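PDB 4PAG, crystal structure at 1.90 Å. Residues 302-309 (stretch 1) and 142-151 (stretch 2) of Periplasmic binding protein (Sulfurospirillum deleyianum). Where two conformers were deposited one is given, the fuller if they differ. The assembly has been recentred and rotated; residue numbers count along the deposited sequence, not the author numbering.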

# COMPACT_ATOMS: atom_id res chain seq x y z
N LYS A 302 13.60 -10.08 3.95
CA LYS A 302 15.00 -9.67 3.87
C LYS A 302 15.38 -9.23 2.46
O LYS A 302 15.98 -8.18 2.30
CB LYS A 302 15.94 -10.78 4.37
CG LYS A 302 16.07 -10.84 5.88
CD LYS A 302 16.82 -12.09 6.33
CE LYS A 302 17.16 -12.07 7.81
NZ LYS A 302 18.58 -11.72 8.08
N ALA A 303 15.00 -10.02 1.46
CA ALA A 303 15.30 -9.70 0.06
C ALA A 303 14.59 -8.43 -0.40
O ALA A 303 15.17 -7.59 -1.07
CB ALA A 303 14.94 -10.85 -0.86
N PHE A 304 13.33 -8.29 -0.01
CA PHE A 304 12.54 -7.13 -0.39
C PHE A 304 13.13 -5.84 0.21
O PHE A 304 13.30 -4.84 -0.50
CB PHE A 304 11.08 -7.33 0.03
CG PHE A 304 10.16 -6.24 -0.41
CD1 PHE A 304 9.96 -5.13 0.39
CD2 PHE A 304 9.49 -6.32 -1.62
CE1 PHE A 304 9.12 -4.12 0.00
CE2 PHE A 304 8.64 -5.30 -2.02
CZ PHE A 304 8.46 -4.20 -1.21
N TYR A 305 13.46 -5.87 1.49
CA TYR A 305 14.00 -4.69 2.15
C TYR A 305 15.39 -4.32 1.62
O TYR A 305 15.72 -3.12 1.50
CB TYR A 305 14.00 -4.84 3.68
CG TYR A 305 12.69 -4.34 4.29
CD1 TYR A 305 11.49 -5.01 4.06
CD2 TYR A 305 12.66 -3.19 5.06
CE1 TYR A 305 10.30 -4.55 4.58
CE2 TYR A 305 11.46 -2.71 5.59
CZ TYR A 305 10.28 -3.39 5.35
OH TYR A 305 9.08 -2.94 5.87
N GLN A 306 16.17 -5.33 1.24
CA GLN A 306 17.51 -5.08 0.70
C GLN A 306 17.43 -4.30 -0.60
O GLN A 306 18.13 -3.30 -0.75
CB GLN A 306 18.27 -6.39 0.48
CG GLN A 306 19.77 -6.20 0.25
CD GLN A 306 20.16 -5.88 -1.18
OE1 GLN A 306 19.45 -6.22 -2.14
NE2 GLN A 306 21.31 -5.23 -1.34
N LEU A 307 16.58 -4.74 -1.51
CA LEU A 307 16.48 -4.13 -2.84
C LEU A 307 15.70 -2.82 -2.80
O LEU A 307 16.17 -1.80 -3.31
CB LEU A 307 15.83 -5.11 -3.82
CG LEU A 307 15.59 -4.58 -5.24
CD1 LEU A 307 16.91 -4.22 -5.91
CD2 LEU A 307 14.82 -5.58 -6.08
N PHE A 308 14.52 -2.85 -2.18
CA PHE A 308 13.64 -1.66 -2.18
C PHE A 308 14.15 -0.53 -1.30
O PHE A 308 14.04 0.63 -1.69
CB PHE A 308 12.18 -2.03 -1.83
CG PHE A 308 11.43 -2.62 -2.98
CD1 PHE A 308 11.65 -3.93 -3.37
CD2 PHE A 308 10.53 -1.85 -3.72
CE1 PHE A 308 10.98 -4.47 -4.45
CE2 PHE A 308 9.85 -2.39 -4.79
CZ PHE A 308 10.08 -3.71 -5.17
N PHE A 309 14.71 -0.85 -0.14
CA PHE A 309 15.12 0.17 0.83
C PHE A 309 16.63 0.26 1.03
O PHE A 309 17.11 1.22 1.63
CB PHE A 309 14.41 -0.06 2.18
CG PHE A 309 12.93 0.17 2.11
CD1 PHE A 309 12.41 1.46 2.03
CD2 PHE A 309 12.04 -0.90 2.11
CE1 PHE A 309 11.05 1.67 1.95
CE2 PHE A 309 10.67 -0.69 2.04
CZ PHE A 309 10.17 0.60 1.96
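Stretch 2, residues 142-151: ERANALANMA

A long basic side chain can bridge two packed helices by bonding to a backbone carbonyl of its neighbour, while apolar side chains fill the space between them. The contact between residues 142-151 and residues 302-309 of this periplasmic binding protein illustrates the arrangement. Arg 143 donates two hydrogen bonds to one acceptor: NH1 lies 2.9 Å from Leu 307 O, with an N-H...O angle of 146°, and NH2 lies 3.0 Å from the same Leu 307 O, at 141°. The carbonyl oxygen thus sits in the fork between the two terminal nitrogens, near the plane of the guanidinium, and neither bond is quite straight because two donors share one atom. Phe 308 O also approaches this edge, 3.1 Å from Arg 143 NH2. The CA-to-CB bond of Arg 143 points sideways, so the reach comes from the rest of the side chain: chi1 and chi3 are t, chi2 is p, and the end of the chain comes nearer to the partner helix.

Both stretches are helical, stitched by i to i+4 backbone hydrogen bonds such as Phe 308 N to Phe 304 O at 2.9 Å and Ala 151 N to Leu 147 O at 2.9 Å. They run nearly antiparallel: the angle between their N-to-C directions is 164°, the signed crossing angle is -164°, and the axes approach to 10.3 Å. The direction fixes the pairing. Arg 143, early in stretch 2, meets the late residues of stretch 1, whereas Met 150, near the other end, meets Ala 303 and Phe 304. In the backbone register, the CA atoms of Phe 308 and Leu 147 are 6.9 Å apart, and those of Phe 304 and Met 150 are 8.0 Å apart.

Beyond the arginine, the packing is a reciprocal knob-into-hole exchange. Leu 307, directed toward stretch 2, fits among Arg 143, Ala 146, Leu 147 and Met 150; its CG is 3.8 Å from Leu 147 CD2, and its CD2 is 3.9 Å from Met 150 CB. Met 150, a selenomethionine also directed toward its partner, fits among Ala 303, Phe 304, Leu 307 and Phe 308. Met 150 CE reaches 4.1 Å from Ala 303 CB, while Met 150 SE lies 3.8 Å from Phe 304 CA and 4.0 Å from Phe 308 CE1.

The buried ring of Phe 308 receives different neighbours on its face and at its edge. Leu 147 CD2 stands over one face, 3.6 Å from the Phe 308 ring centroid and only 5° off the normal, a well-centred CH-pi contact. The selenium of Met 150 lies at the edge, near the ring plane; its approach to the Phe 304 ring is oblique. Altogether the two stretches bury 438 Å², with Met 150 and Leu 307, the two knobs, covered most.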

# COMPACT_ATOMS: atom_id res chain seq x y z
N GLU A 142 17.02 1.46 -15.10
CA GLU A 142 17.64 0.26 -14.53
C GLU A 142 17.16 0.02 -13.10
O GLU A 142 16.87 -1.11 -12.73
CB GLU A 142 19.16 0.30 -14.56
CG GLU A 142 19.78 0.25 -15.95
CD GLU A 142 19.29 -0.92 -16.78
OE1 GLU A 142 19.09 -2.02 -16.23
OE2 GLU A 142 19.13 -0.73 -18.01
N ARG A 143 17.07 1.09 -12.31
CA ARG A 143 16.54 0.99 -10.96
C ARG A 143 15.09 0.52 -10.97
O ARG A 143 14.74 -0.44 -10.29
CB ARG A 143 16.66 2.34 -10.23
CG ARG A 143 15.95 2.39 -8.90
CD ARG A 143 16.54 1.43 -7.89
NE ARG A 143 15.87 1.52 -6.59
CZ ARG A 143 16.04 0.65 -5.59
NH1 ARG A 143 16.88 -0.37 -5.70
NH2 ARG A 143 15.37 0.83 -4.46
N ALA A 144 14.24 1.20 -11.74
CA ALA A 144 12.82 0.86 -11.77
C ALA A 144 12.59 -0.56 -12.30
O ALA A 144 11.69 -1.26 -11.83
CB ALA A 144 12.04 1.87 -12.60
N ASN A 145 13.39 -0.97 -13.29
CA ASN A 145 13.29 -2.33 -13.83
C ASN A 145 13.70 -3.42 -12.83
O ASN A 145 13.12 -4.51 -12.83
CB ASN A 145 14.12 -2.46 -15.12
CG ASN A 145 13.55 -1.63 -16.28
OD1 ASN A 145 12.45 -1.08 -16.20
ND2 ASN A 145 14.32 -1.54 -17.36
N ALA A 146 14.69 -3.14 -11.98
CA ALA A 146 15.09 -4.09 -10.93
C ALA A 146 13.92 -4.33 -9.97
O ALA A 146 13.60 -5.48 -9.64
CB ALA A 146 16.30 -3.58 -10.18
N LEU A 147 13.27 -3.25 -9.55
CA LEU A 147 12.11 -3.33 -8.66
C LEU A 147 10.95 -4.06 -9.32
O LEU A 147 10.30 -4.90 -8.68
CB LEU A 147 11.65 -1.93 -8.23
CG LEU A 147 12.69 -1.07 -7.51
CD1 LEU A 147 12.07 0.24 -7.06
CD2 LEU A 147 13.29 -1.81 -6.33
N ALA A 148 10.70 -3.74 -10.60
CA ALA A 148 9.65 -4.38 -11.37
C ALA A 148 9.86 -5.88 -11.48
O ALA A 148 8.90 -6.64 -11.39
CB ALA A 148 9.56 -3.77 -12.77
N ASN A 149 11.10 -6.31 -11.68
CA ASN A 149 11.38 -7.74 -11.82
C ASN A 149 11.10 -8.53 -10.54
O ASN A 149 10.51 -9.61 -10.60
CB ASN A 149 12.81 -7.95 -12.31
CG ASN A 149 12.95 -7.73 -13.80
OD1 ASN A 149 12.11 -8.15 -14.59
ND2 ASN A 149 14.01 -7.04 -14.19
N MSE A 150 11.49 -7.99 -9.39
CA MSE A 150 11.17 -8.62 -8.09
C MSE A 150 9.68 -8.62 -7.86
O MSE A 150 9.11 -9.63 -7.44
CB MSE A 150 11.89 -7.98 -6.90
CG MSE A 150 11.57 -8.76 -5.62
SE MSE A 150 12.61 -8.13 -4.06
CE MSE A 150 14.26 -9.12 -4.48
N ALA A 151 9.04 -7.49 -8.15
CA ALA A 151 7.59 -7.40 -8.08
C ALA A 151 6.94 -8.50 -8.92
O ALA A 151 6.08 -9.24 -8.42
CB ALA A 151 7.13 -6.02 -8.54